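Long-range contacts in ZINC phosphodiesterase ELAC protein 1 (Homo sapiens, PDB 3ZWF), which uses two zinc ions to cleave RNA phosphodiester bonds, processing tRNA 3' ends and removing 2',3'-cyclic phosphates during tRNA repair: residues G243-L249 against F265-I271; V3-G7 against Q42-L48. The contacts are given in a common frame with arbitrary orientation. Numbering follows the deposited sequence.

Contact 1: residues G243-L249 against F265-I271; sequences GRKICIL and FEADLLI
Strands 245-249 and 269-271 run side by side in parallel, their axes 4.8 Å apart at closest approach and their N-to-C directions 7° apart. Ile-246 pairs with Leu-269, Cys-247 with Leu-270 and Ile-248 with Ile-271, through Cys-247 N to Leu-269 O (2.9 Å), Ile-271 N to Cys-247 O (2.8 Å) and Leu-249 N to Ile-271 O (2.9 Å). Asp-268 breaks the extended backbone (phi/psi -71/-34), so that Lys-245 O accepts from Asp-268 N (2.8 Å) and, weakly, from Leu-269 N (3.3 Å); with chi1 m, Asp-268 OD2 takes Lys-245 N at 2.8 Å. These are neighbouring strands in one of the two sheets of the metallo-beta-lactamase αββα sandwich. On the face turned to strand 2-5, Ile-246 (m, m) brings CD1 to 3.7 Å from CB of Leu-269 (t, p), and Ile-248 (m, t) sets CG1 3.8 Å from CD1 of Ile-271 (m, t). On the other, Leu-270 (t, p) places CD1 3.9 Å from CB of Cys-247 (m) and 3.4 Å from CD1 of Leu-249 (m, p), beside Phe-298 of helix 292-301. Lys-245 (t, t, m, t) reaches along the incoming loop, where NZ donates hydrogen bonds to Phe-265 O (2.7 Å) and Leu-263 O.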
loop_
_atom_site.group_PDB
_atom_site.type_symbol
_atom_site.label_atom_id
_atom_site.label_comp_id
_atom_site.label_asym_id
_atom_site.label_seq_id
_atom_site.Cartn_x
_atom_site.Cartn_y
_atom_site.Cartn_z
ATOM N N GLY A 243 1.060 36.179 -3.538
ATOM C CA GLY A 243 -0.071 35.595 -4.227
ATOM C C GLY A 243 -0.812 34.708 -3.242
ATOM O O GLY A 243 -0.928 35.026 -2.047
ATOM N N ARG A 244 -1.276 33.572 -3.733
ATOM C CA ARG A 244 -2.034 32.665 -2.903
ATOM C C ARG A 244 -1.103 31.905 -1.956
ATOM O O ARG A 244 0.058 31.662 -2.273
ATOM C CB ARG A 244 -2.862 31.717 -3.770
ATOM C CG ARG A 244 -3.987 32.438 -4.525
ATOM C CD ARG A 244 -4.596 31.566 -5.628
ATOM N NE ARG A 244 -3.766 31.602 -6.832
ATOM C CZ ARG A 244 -4.173 31.321 -8.069
ATOM N NH1 ARG A 244 -5.426 30.978 -8.322
ATOM N NH2 ARG A 244 -3.305 31.380 -9.069
ATOM N N LYS A 245 -1.638 31.549 -0.789
ATOM C CA LYS A 245 -0.919 30.772 0.227
ATOM C C LYS A 245 -1.798 29.598 0.658
ATOM O O LYS A 245 -2.920 29.775 1.122
ATOM C CB LYS A 245 -0.552 31.627 1.447
ATOM C CG LYS A 245 0.032 30.818 2.602
ATOM C CD LYS A 245 0.302 31.661 3.854
ATOM C CE LYS A 245 1.484 32.577 3.725
ATOM N NZ LYS A 245 1.781 33.284 5.028
ATOM N N ILE A 246 -1.243 28.400 0.481
ATOM C CA ILE A 246 -1.882 27.155 0.879
ATOM C C ILE A 246 -0.993 26.450 1.906
ATOM O O ILE A 246 0.182 26.254 1.659
ATOM C CB ILE A 246 -1.994 26.182 -0.288
ATOM C CG1 ILE A 246 -2.664 26.862 -1.483
ATOM C CG2 ILE A 246 -2.805 24.969 0.146
ATOM C CD1 ILE A 246 -4.063 27.220 -1.275
ATOM N N CYS A 247 -1.571 26.140 3.063
ATOM C CA CYS A 247 -0.862 25.445 4.137
ATOM C C CYS A 247 -1.570 24.120 4.441
ATOM O O CYS A 247 -2.771 24.077 4.625
ATOM C CB CYS A 247 -0.829 26.281 5.391
ATOM S SG CYS A 247 0.142 27.785 5.123
ATOM N N ILE A 248 -0.775 23.069 4.486
ATOM C CA ILE A 248 -1.272 21.698 4.653
ATOM C C ILE A 248 -0.493 21.100 5.808
ATOM O O ILE A 248 0.745 20.954 5.707
ATOM C CB ILE A 248 -1.017 20.885 3.372
ATOM C CG1 ILE A 248 -1.727 21.576 2.186
ATOM C CG2 ILE A 248 -1.577 19.447 3.553
ATOM C CD1 ILE A 248 -1.467 20.949 0.861
ATOM N N LEU A 249 -1.187 20.797 6.905
ATOM C CA LEU A 249 -0.536 20.282 8.108
ATOM C C LEU A 249 -0.745 18.772 8.258
ATOM O O LEU A 249 -1.883 18.298 8.125
ATOM C CB LEU A 249 -1.036 20.945 9.366
ATOM C CG LEU A 249 -0.514 22.344 9.702
ATOM C CD1 LEU A 249 -0.966 23.365 8.673
ATOM C CD2 LEU A 249 -0.974 22.707 11.116
ATOM N N PHE A 265 0.336 32.442 8.304
ATOM C CA PHE A 265 -0.366 33.707 8.451
ATOM C C PHE A 265 -1.148 34.059 7.190
ATOM O O PHE A 265 -0.599 34.076 6.097
ATOM C CB PHE A 265 0.622 34.836 8.779
ATOM C CG PHE A 265 -0.036 36.177 9.000
ATOM C CD1 PHE A 265 -1.039 36.324 9.935
ATOM C CD2 PHE A 265 0.355 37.279 8.268
ATOM C CE1 PHE A 265 -1.645 37.573 10.139
ATOM C CE2 PHE A 265 -0.234 38.513 8.460
ATOM C CZ PHE A 265 -1.245 38.660 9.394
ATOM N N GLU A 266 -2.423 34.347 7.375
ATOM C CA GLU A 266 -3.358 34.714 6.292
ATOM C C GLU A 266 -3.400 33.697 5.142
ATOM O O GLU A 266 -3.649 34.048 3.980
ATOM C CB GLU A 266 -3.093 36.140 5.783
ATOM C CG GLU A 266 -3.417 37.177 6.849
ATOM C CD GLU A 266 -3.339 38.609 6.330
ATOM O OE1 GLU A 266 -2.547 38.881 5.400
ATOM O OE2 GLU A 266 -4.083 39.445 6.874
ATOM N N ALA A 267 -3.196 32.422 5.483
ATOM C CA ALA A 267 -3.401 31.341 4.512
ATOM C C ALA A 267 -4.762 31.475 3.831
ATOM O O ALA A 267 -5.801 31.656 4.492
ATOM C CB ALA A 267 -3.284 29.969 5.165
ATOM N N ASP A 268 -4.747 31.346 2.512
ATOM C CA ASP A 268 -5.976 31.311 1.723
ATOM C C ASP A 268 -6.735 30.030 1.919
ATOM O O ASP A 268 -7.962 30.015 1.891
ATOM C CB ASP A 268 -5.660 31.533 0.260
ATOM C CG ASP A 268 -5.105 32.910 0.028
ATOM O OD1 ASP A 268 -5.878 33.874 0.141
ATOM O OD2 ASP A 268 -3.893 33.028 -0.197
ATOM N N LEU A 269 -5.980 28.955 2.117
ATOM C CA LEU A 269 -6.532 27.667 2.500
ATOM C C LEU A 269 -5.604 27.034 3.527
ATOM O O LEU A 269 -4.389 26.964 3.321
ATOM C CB LEU A 269 -6.696 26.801 1.271
ATOM C CG LEU A 269 -7.633 25.604 1.491
ATOM C CD1 LEU A 269 -9.055 26.122 1.487
ATOM C CD2 LEU A 269 -7.442 24.488 0.467
ATOM N N LEU A 270 -6.173 26.608 4.641
ATOM C CA LEU A 270 -5.464 25.882 5.681
ATOM C C LEU A 270 -6.126 24.501 5.850
ATOM O O LEU A 270 -7.304 24.431 6.172
ATOM C CB LEU A 270 -5.513 26.643 7.001
ATOM C CG LEU A 270 -4.993 25.945 8.258
ATOM C CD1 LEU A 270 -3.562 25.545 8.086
ATOM C CD2 LEU A 270 -5.122 26.929 9.430
ATOM N N ILE A 271 -5.358 23.446 5.603
ATOM C CA ILE A 271 -5.819 22.028 5.736
ATOM C C ILE A 271 -5.246 21.450 7.029
ATOM O O ILE A 271 -4.029 21.468 7.259
ATOM C CB ILE A 271 -5.415 21.180 4.564
ATOM C CG1 ILE A 271 -5.930 21.785 3.257
ATOM C CG2 ILE A 271 -5.860 19.665 4.792
ATOM C CD1 ILE A 271 -5.518 20.964 2.056
#

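Contact 2: residues V3-G7 against Q42-L48; sequences VTFLG and QLMKSQL. With EDO (1,2-ethanediol), chain G; EDO (1,2-ethanediol), chain K.
Leu-6 (m, t) lies over the last turn of helix 39-45 and the loop after it, its CD1 3.4 Å from CD2 of Leu-43 (m, t) and its CD2 3.9 Å from Ser-46 CB and 4.1 Å from Leu-48 CD1. Its backbone is tied to the same helix: Gln-42, with chi1 and chi2 both m, folds back so that NE2 donates to Leu-6 O at 2.8 Å, and Leu-6 CB stands 3.9 Å from Gln-42 CB. Strand 3-5 is extended, but Leu-6 drops to phi/psi -97/-36 and turns the chain; Leu-6 and Gly-7 both face Ala-21 of the adjoining strand in a classic beta bulge. Here the C-terminal end of strand 2-5, inside the N-terminal sheet of the metallo-beta-lactamase fold, meets a helix on its outer face. After Lys-45 the helix ends, and Ser-46 (-78/174, chi1 p) donates OG to Leu-43 O (2.7 Å) and, closing an ST turn, accepts from Leu-48 N (3.0 Å). This brings Leu-48 (m, t) back to the strand, with CD1 3.8 Å from Thr-4 CG2. Thr-4 OG1 hydrogen-bonds O2 of one ethanediol (2.6 Å), probably from the crystallisation liquor; Gln-42 OE1 accepts from Lys-45 NZ (2.6 Å) and from O2 of a second ethanediol (2.6 Å).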
loop_
_atom_site.group_PDB
_atom_site.type_symbol
_atom_site.label_atom_id
_atom_site.label_comp_id
_atom_site.label_asym_id
_atom_site.label_seq_id
_atom_site.Cartn_x
_atom_site.Cartn_y
_atom_site.Cartn_z
ATOM N N VAL A 3 -7.297 22.324 -5.068
ATOM C CA VAL A 3 -6.944 21.271 -4.156
ATOM C C VAL A 3 -7.959 20.144 -4.315
ATOM O O VAL A 3 -9.151 20.381 -4.250
ATOM C CB VAL A 3 -6.969 21.859 -2.752
ATOM C CG1 VAL A 3 -6.545 20.909 -1.727
ATOM C CG2 VAL A 3 -6.032 23.093 -2.720
ATOM N N THR A 4 -7.469 18.927 -4.533
ATOM C CA THR A 4 -8.318 17.752 -4.631
ATOM C C THR A 4 -8.005 16.767 -3.497
ATOM O O THR A 4 -6.875 16.303 -3.360
ATOM C CB THR A 4 -8.120 17.013 -5.976
ATOM O OG1 THR A 4 -8.439 17.877 -7.064
ATOM C CG2 THR A 4 -9.018 15.734 -6.045
ATOM N N PHE A 5 -9.006 16.455 -2.691
ATOM C CA PHE A 5 -8.867 15.456 -1.625
ATOM C C PHE A 5 -9.017 14.060 -2.169
ATOM O O PHE A 5 -10.053 13.708 -2.702
ATOM C CB PHE A 5 -9.866 15.728 -0.509
ATOM C CG PHE A 5 -9.574 17.001 0.213
ATOM C CD1 PHE A 5 -10.018 18.189 -0.312
ATOM C CD2 PHE A 5 -8.746 17.034 1.343
ATOM C CE1 PHE A 5 -9.712 19.421 0.299
ATOM C CE2 PHE A 5 -8.428 18.298 1.956
ATOM C CZ PHE A 5 -8.912 19.445 1.434
ATOM N N LEU A 6 -8.011 13.223 -1.991
ATOM C CA LEU A 6 -8.075 11.841 -2.418
ATOM C C LEU A 6 -8.464 10.891 -1.275
ATOM O O LEU A 6 -9.188 9.904 -1.476
ATOM C CB LEU A 6 -6.786 11.391 -3.101
ATOM C CG LEU A 6 -6.459 12.170 -4.383
ATOM C CD1 LEU A 6 -5.058 11.929 -4.858
ATOM C CD2 LEU A 6 -7.468 11.921 -5.515
ATOM N N GLY A 7 -7.983 11.201 -0.085
ATOM C CA GLY A 7 -8.300 10.448 1.104
ATOM C C GLY A 7 -8.355 11.342 2.310
ATOM O O GLY A 7 -7.404 12.155 2.592
ATOM N N GLN A 42 -7.260 5.885 -5.899
ATOM C CA GLN A 42 -8.066 7.105 -5.741
ATOM C C GLN A 42 -7.773 8.068 -6.897
ATOM O O GLN A 42 -8.680 8.696 -7.438
ATOM C CB GLN A 42 -7.820 7.811 -4.387
ATOM C CG GLN A 42 -8.272 6.968 -3.196
ATOM C CD GLN A 42 -9.792 6.761 -3.155
ATOM O OE1 GLN A 42 -10.328 5.850 -3.774
ATOM N NE2 GLN A 42 -10.472 7.594 -2.382
ATOM N N LEU A 43 -6.492 8.234 -7.223
ATOM C CA LEU A 43 -6.097 9.040 -8.389
ATOM C C LEU A 43 -6.776 8.588 -9.658
ATOM O O LEU A 43 -7.330 9.402 -10.390
ATOM C CB LEU A 43 -4.597 9.021 -8.615
ATOM C CG LEU A 43 -3.821 9.911 -7.686
ATOM C CD1 LEU A 43 -2.315 9.578 -7.729
ATOM C CD2 LEU A 43 -4.090 11.440 -8.043
ATOM N N MET A 44 -6.810 7.267 -9.895
ATOM C CA MET A 44 -7.481 6.755 -11.078
ATOM C C MET A 44 -8.953 7.135 -11.130
ATOM O O MET A 44 -9.446 7.492 -12.183
ATOM C CB MET A 44 -7.289 5.230 -11.193
ATOM C CG MET A 44 -5.862 4.873 -11.357
ATOM S SD MET A 44 -5.771 3.062 -11.247
ATOM C CE MET A 44 -6.477 2.570 -12.811
ATOM N N LYS A 45 -9.642 7.073 -9.984
ATOM C CA LYS A 45 -11.069 7.372 -9.875
ATOM C C LYS A 45 -11.334 8.869 -10.026
ATOM O O LYS A 45 -12.404 9.260 -10.437
ATOM C CB LYS A 45 -11.634 6.926 -8.519
ATOM C CG LYS A 45 -11.793 5.379 -8.371
ATOM C CD LYS A 45 -11.886 4.848 -6.907
ATOM C CE LYS A 45 -12.995 5.381 -6.031
ATOM N NZ LYS A 45 -12.708 5.089 -4.539
ATOM N N SER A 46 -10.331 9.677 -9.694
ATOM C CA SER A 46 -10.440 11.134 -9.774
ATOM C C SER A 46 -10.291 11.657 -11.205
ATOM O O SER A 46 -9.958 10.921 -12.116
ATOM C CB SER A 46 -9.395 11.783 -8.871
ATOM O OG SER A 46 -8.133 11.839 -9.513
ATOM N N GLN A 47 -10.507 12.959 -11.389
ATOM C CA GLN A 47 -10.199 13.623 -12.679
ATOM C C GLN A 47 -8.712 13.911 -12.909
ATOM O O GLN A 47 -8.322 14.365 -13.981
ATOM C CB GLN A 47 -11.008 14.921 -12.849
ATOM N N LEU A 48 -7.883 13.631 -11.912
ATOM C CA LEU A 48 -6.435 13.861 -11.997
ATOM C C LEU A 48 -5.736 12.679 -12.649
ATOM O O LEU A 48 -6.292 11.587 -12.729
ATOM C CB LEU A 48 -5.858 14.015 -10.605
ATOM C CG LEU A 48 -6.484 15.043 -9.694
ATOM C CD1 LEU A 48 -6.111 14.673 -8.268
ATOM C CD2 LEU A 48 -5.988 16.438 -10.067
HETATM C C1 EDO G . -10.756 15.349 -9.789
HETATM O O1 EDO G . -11.102 15.129 -8.418
HETATM C C2 EDO G . -10.452 16.801 -10.127
HETATM O O2 EDO G . -9.277 17.241 -9.472
HETATM C C1 EDO K . -8.462 3.946 -1.921
HETATM O O1 EDO K . -8.445 3.692 -0.528
HETATM C C2 EDO K . -9.505 3.250 -2.785
HETATM O O2 EDO K . -9.202 3.493 -4.152
#

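How the contacts relate
The two contacts come from opposite halves of the sandwich, contact 2 closing before contact 1 opens along the chain, and their centres are about 20 Å apart. They nevertheless meet in the hydrophobic layer between the sheets: Leu-269 CD2 packs on Val-3 CG2 (3.8 Å), and Ile-271 CD1 on Phe-5 CZ (3.8 Å) and Val-3 CG1 (3.9 Å). Strand 2-5 thus sends Val-3 and Phe-5 to contact 1 while Thr-4 points to the other face of the sheet, toward Leu-48 after the helix. Relative to the dinuclear zinc site, the side chains of Ile-271 and Leu-249 come about 8 Å from those of the ligands His-311 and Asp-251, respectively, and that of Leu-6 about 12 Å from that of His-65.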